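PDB 6JKV: PppA, which is a regulatory component of the type VI secretion system in Pseudomonas aeruginosa and probably acts as a metal-dependent protein serine/threonine phosphatase of the PP2C family. Local coordinates for residues V43-A47 against G69-S74; W57-D61 against D252-L257. All blocks are in the same frame, centred on the assembly; numbering follows the deposited sequence.

Contact 1 of 2, residues V43-A47 against G69-S74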
loop_
_atom_site.group_PDB
_atom_site.type_symbol
_atom_site.label_atom_id
_atom_site.label_comp_id
_atom_site.label_asym_id
_atom_site.label_seq_id
_atom_site.Cartn_x
_atom_site.Cartn_y
_atom_site.Cartn_z
ATOM N N VAL A 43 10.128 14.938 -5.972
ATOM C CA VAL A 43 10.567 13.538 -6.210
ATOM C C VAL A 43 9.477 12.622 -5.663
ATOM O O VAL A 43 9.050 12.816 -4.501
ATOM C CB VAL A 43 11.937 13.257 -5.572
ATOM C CG1 VAL A 43 12.273 11.776 -5.602
ATOM C CG2 VAL A 43 13.031 14.072 -6.244
ATOM N N ASN A 44 9.029 11.676 -6.488
ATOM C CA ASN A 44 8.025 10.665 -6.091
ATOM C C ASN A 44 8.754 9.467 -5.476
ATOM O O ASN A 44 9.420 8.734 -6.220
ATOM C CB ASN A 44 7.148 10.274 -7.277
ATOM C CG ASN A 44 5.849 9.638 -6.834
ATOM O OD1 ASN A 44 5.728 9.203 -5.689
ATOM N ND2 ASN A 44 4.866 9.610 -7.725
ATOM N N GLU A 45 8.647 9.301 -4.159
ATOM C CA GLU A 45 9.231 8.137 -3.442
ATOM C C GLU A 45 8.170 7.052 -3.269
ATOM O O GLU A 45 8.530 5.957 -2.793
ATOM C CB GLU A 45 9.802 8.560 -2.091
ATOM C CG GLU A 45 11.044 9.401 -2.223
ATOM C CD GLU A 45 11.396 10.149 -0.949
ATOM O OE1 GLU A 45 11.949 9.512 -0.022
ATOM O OE2 GLU A 45 11.127 11.372 -0.891
ATOM N N ASP A 46 6.917 7.341 -3.645
ATOM C CA ASP A 46 5.851 6.314 -3.720
ATOM C C ASP A 46 6.172 5.362 -4.873
ATOM O O ASP A 46 6.700 5.813 -5.894
ATOM C CB ASP A 46 4.459 6.926 -3.921
ATOM C CG ASP A 46 3.792 7.456 -2.659
ATOM O OD1 ASP A 46 4.465 7.536 -1.595
ATOM O OD2 ASP A 46 2.596 7.791 -2.752
ATOM N N ALA A 47 5.878 4.081 -4.694
ATOM C CA ALA A 47 5.950 3.062 -5.763
ATOM C C ALA A 47 4.731 2.153 -5.660
ATOM O O ALA A 47 4.096 2.102 -4.588
ATOM C CB ALA A 47 7.227 2.263 -5.659
ATOM N N GLY A 69 14.516 6.768 -0.349
ATOM C CA GLY A 69 13.121 6.311 -0.225
ATOM C C GLY A 69 12.672 5.575 -1.469
ATOM O O GLY A 69 12.134 4.465 -1.339
ATOM N N ASP A 70 12.905 6.165 -2.644
ATOM C CA ASP A 70 12.492 5.566 -3.939
ATOM C C ASP A 70 13.307 4.294 -4.187
ATOM O O ASP A 70 12.743 3.328 -4.740
ATOM C CB ASP A 70 12.601 6.564 -5.091
ATOM C CG ASP A 70 13.922 7.310 -5.179
ATOM O OD1 ASP A 70 14.784 7.122 -4.289
ATOM O OD2 ASP A 70 14.064 8.096 -6.138
ATOM N N PHE A 71 14.577 4.287 -3.786
ATOM C CA PHE A 71 15.433 3.077 -3.809
ATOM C C PHE A 71 14.722 1.925 -3.088
ATOM O O PHE A 71 14.607 0.822 -3.660
ATOM C CB PHE A 71 16.793 3.371 -3.179
ATOM C CG PHE A 71 17.552 2.153 -2.718
ATOM C CD1 PHE A 71 18.067 1.253 -3.634
ATOM C CD2 PHE A 71 17.748 1.905 -1.368
ATOM C CE1 PHE A 71 18.765 0.134 -3.209
ATOM C CE2 PHE A 71 18.437 0.782 -0.944
ATOM C CZ PHE A 71 18.953 -0.101 -1.865
ATOM N N VAL A 72 14.241 2.162 -1.869
ATOM C CA VAL A 72 13.623 1.091 -1.035
ATOM C C VAL A 72 12.269 0.697 -1.640
ATOM O O VAL A 72 11.986 -0.504 -1.732
ATOM C CB VAL A 72 13.486 1.521 0.434
ATOM C CG1 VAL A 72 12.846 0.425 1.261
ATOM C CG2 VAL A 72 14.827 1.907 1.040
ATOM N N SER A 73 11.452 1.668 -2.041
ATOM C CA SER A 73 10.080 1.390 -2.542
ATOM C C SER A 73 10.166 0.612 -3.859
ATOM O O SER A 73 9.380 -0.331 -4.030
ATOM C CB SER A 73 9.240 2.651 -2.662
ATOM O OG SER A 73 9.738 3.553 -3.642
ATOM N N SER A 74 11.115 0.962 -4.733
ATOM C CA SER A 74 11.304 0.280 -6.035
ATOM C C SER A 74 11.861 -1.123 -5.791
ATOM O O SER A 74 11.399 -2.056 -6.475
ATOM C CB SER A 74 12.156 1.081 -6.981
ATOM O OG SER A 74 13.330 1.517 -6.338
#
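S73 meets the backbone of E45 because its chi1 of 65° sets OG between its own N and carbonyl carbon, on the side of the helix that faces 43-47. E45 has CG anti to its carbonyl carbon (chi1 -70°), which lays the side chain along the first turn of the helix. S73 OG lies 2.8 Å from E45 O. A hydrogen bond is likely there, but D70 O is also near S73 OG, at 3.2 Å, so the proton is not settled. The methyl of A47 packs beside the same hydroxyl, with CB 3.5 Å from S73 OG. In this PP2C-type fold the contact joins the start of edge strand 46-51 to the N-terminal turn of helix 69-82. The helix follows the neighbouring strand 56-63, which carries the manganese ligand D61. E45 CG rests 3.8 Å from D70 N, and E45 OE1 comes within 3.4 Å of G69 CA. The carboxylate of E45 has its polar partners elsewhere: OE1 accepts from G65 N, and OE2 forms a salt bridge with R41. The V43 side chain runs roughly perpendicular to that of D70, with V43 CG1 4.1 Å from D70 OD2.

Contact 2 of 2, residues W57-D61 against D252-L257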
loop_
_atom_site.group_PDB
_atom_site.type_symbol
_atom_site.label_atom_id
_atom_site.label_comp_id
_atom_site.label_asym_id
_atom_site.label_seq_id
_atom_site.Cartn_x
_atom_site.Cartn_y
_atom_site.Cartn_z
ATOM N N TRP A 57 -1.075 -6.972 -5.653
ATOM C CA TRP A 57 -1.185 -5.496 -5.737
ATOM C C TRP A 57 -0.446 -4.893 -4.552
ATOM O O TRP A 57 -0.688 -5.325 -3.422
ATOM C CB TRP A 57 -2.650 -5.072 -5.788
ATOM C CG TRP A 57 -3.378 -5.758 -6.898
ATOM C CD1 TRP A 57 -3.446 -5.361 -8.199
ATOM C CD2 TRP A 57 -4.116 -6.986 -6.811
ATOM N NE1 TRP A 57 -4.186 -6.253 -8.927
ATOM C CE2 TRP A 57 -4.620 -7.254 -8.096
ATOM C CE3 TRP A 57 -4.410 -7.870 -5.772
ATOM C CZ2 TRP A 57 -5.407 -8.372 -8.368
ATOM C CZ3 TRP A 57 -5.188 -8.977 -6.041
ATOM C CH2 TRP A 57 -5.671 -9.225 -7.322
ATOM N N VAL A 58 0.437 -3.942 -4.827
ATOM C CA VAL A 58 1.373 -3.401 -3.814
ATOM C C VAL A 58 1.381 -1.883 -3.945
ATOM O O VAL A 58 1.396 -1.384 -5.080
ATOM C CB VAL A 58 2.785 -3.996 -3.979
ATOM C CG1 VAL A 58 3.765 -3.368 -3.002
ATOM C CG2 VAL A 58 2.780 -5.514 -3.836
ATOM N N VAL A 59 1.368 -1.195 -2.809
ATOM C CA VAL A 59 1.742 0.238 -2.705
ATOM C C VAL A 59 2.804 0.373 -1.611
ATOM O O VAL A 59 2.620 -0.204 -0.532
ATOM C CB VAL A 59 0.516 1.116 -2.431
ATOM C CG1 VAL A 59 0.922 2.552 -2.129
ATOM C CG2 VAL A 59 -0.476 1.061 -3.584
ATOM N N ALA A 60 3.879 1.108 -1.895
ATOM C CA ALA A 60 5.002 1.332 -0.959
ATOM C C ALA A 60 5.335 2.823 -0.899
ATOM O O ALA A 60 5.621 3.410 -1.949
ATOM C CB ALA A 60 6.195 0.509 -1.386
ATOM N N ASP A 61 5.290 3.403 0.298
ATOM C CA ASP A 61 5.612 4.830 0.530
ATOM C C ASP A 61 7.060 4.927 1.017
ATOM O O ASP A 61 7.317 4.623 2.193
ATOM C CB ASP A 61 4.639 5.469 1.521
ATOM C CG ASP A 61 4.879 6.957 1.709
ATOM O OD1 ASP A 61 5.953 7.436 1.287
ATOM O OD2 ASP A 61 4.002 7.626 2.289
ATOM N N ASP A 252 1.781 15.684 -0.212
ATOM C CA ASP A 252 2.613 14.455 -0.250
ATOM C C ASP A 252 2.486 13.791 -1.626
ATOM O O ASP A 252 1.526 14.104 -2.360
ATOM C CB ASP A 252 2.193 13.489 0.864
ATOM C CG ASP A 252 3.224 12.419 1.180
ATOM O OD1 ASP A 252 4.284 12.403 0.517
ATOM O OD2 ASP A 252 2.959 11.610 2.081
ATOM N N ASN A 253 3.434 12.911 -1.964
ATOM C CA ASN A 253 3.275 11.938 -3.071
ATOM C C ASN A 253 1.940 11.233 -2.835
ATOM O O ASN A 253 1.672 10.834 -1.692
ATOM C CB ASN A 253 4.408 10.915 -3.131
ATOM C CG ASN A 253 5.790 11.532 -3.245
ATOM O OD1 ASN A 253 6.779 10.895 -2.887
ATOM N ND2 ASN A 253 5.872 12.750 -3.763
ATOM N N ILE A 254 1.119 11.111 -3.867
ATOM C CA ILE A 254 -0.239 10.526 -3.733
ATOM C C ILE A 254 -0.336 9.372 -4.720
ATOM O O ILE A 254 -0.165 9.611 -5.922
ATOM C CB ILE A 254 -1.335 11.589 -3.941
ATOM C CG1 ILE A 254 -2.716 10.938 -4.000
ATOM C CG2 ILE A 254 -1.056 12.454 -5.161
ATOM C CD1 ILE A 254 -3.845 11.898 -3.690
ATOM N N THR A 255 -0.572 8.167 -4.202
ATOM C CA THR A 255 -0.721 6.948 -5.024
ATOM C C THR A 255 -2.030 6.256 -4.649
ATOM O O THR A 255 -2.340 6.175 -3.443
ATOM C CB THR A 255 0.476 6.009 -4.850
ATOM O OG1 THR A 255 1.655 6.759 -5.132
ATOM C CG2 THR A 255 0.393 4.801 -5.763
ATOM N N ALA A 256 -2.760 5.789 -5.657
ATOM C CA ALA A 256 -4.009 5.027 -5.482
ATOM C C ALA A 256 -3.965 3.816 -6.408
ATOM O O ALA A 256 -3.540 3.950 -7.573
ATOM C CB ALA A 256 -5.209 5.903 -5.753
ATOM N N LEU A 257 -4.351 2.669 -5.867
ATOM C CA LEU A 257 -4.467 1.402 -6.622
ATOM C C LEU A 257 -5.800 0.766 -6.243
ATOM O O LEU A 257 -6.022 0.516 -5.036
ATOM C CB LEU A 257 -3.281 0.502 -6.274
ATOM C CG LEU A 257 -2.949 -0.579 -7.296
ATOM C CD1 LEU A 257 -1.459 -0.920 -7.268
ATOM C CD2 LEU A 257 -3.794 -1.811 -7.025
#
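W57, V59 and L257 meet in the core of the PP2C beta sandwich, where strand 56-63 of one sheet faces strand 254-261 of the other. Strands 57-61 and 254-257 run nearly antiparallel, at 168°, their axes 8.0 Å apart at closest approach. No hydrogen bond joins them. The apolar contacts centre on L257. Its CG lies anti to the backbone N (chi1 -158°), and the two methyls reach different residues of the facing strand. L257 CD2 lies 3.7 Å from W57 CB and approaches the indole obliquely near W57 CD1. L257 CD1 sits 3.6 Å from V58 O. V59 and L257 lie alongside, pointing opposite ways, with V59 CG2 3.9 Å from L257 CB. V59 CG1 lies beside T255 CG2 at 4.3 Å. The polar meeting is at the other end, where D61 and D252 approach from opposite directions to hold one manganese ion, with D214 as a further ligand. D61 also reaches the second manganese through OD1, a site shared with G62. D61 OD2 and D252 OD2, both bound to the first ion, are 4.1 Å apart, and their carboxylate planes are turned 48° from each other.

From the N terminus the chain first reaches 43-47, then 57-61, then 69-74, and only near its end 252-257. Contact 1 closes a short loop of 21 residues, most of them in strands 46-51 and 56-63. Contact 2 closes a long one of 190 residues and brings the last strand back over an early one. The two loops cross, since 57-61 lies inside the first and 69-74 inside the second. Contact 1 ties an edge strand to helix 69-82, on the face of its sheet turned away from the other sheet. Contact 2 ties the two sheets together. They touch beside the manganese site, through probable hydrogen bonds between D46 OD2 and T255 OG1 and between E45 N and N253 OD1.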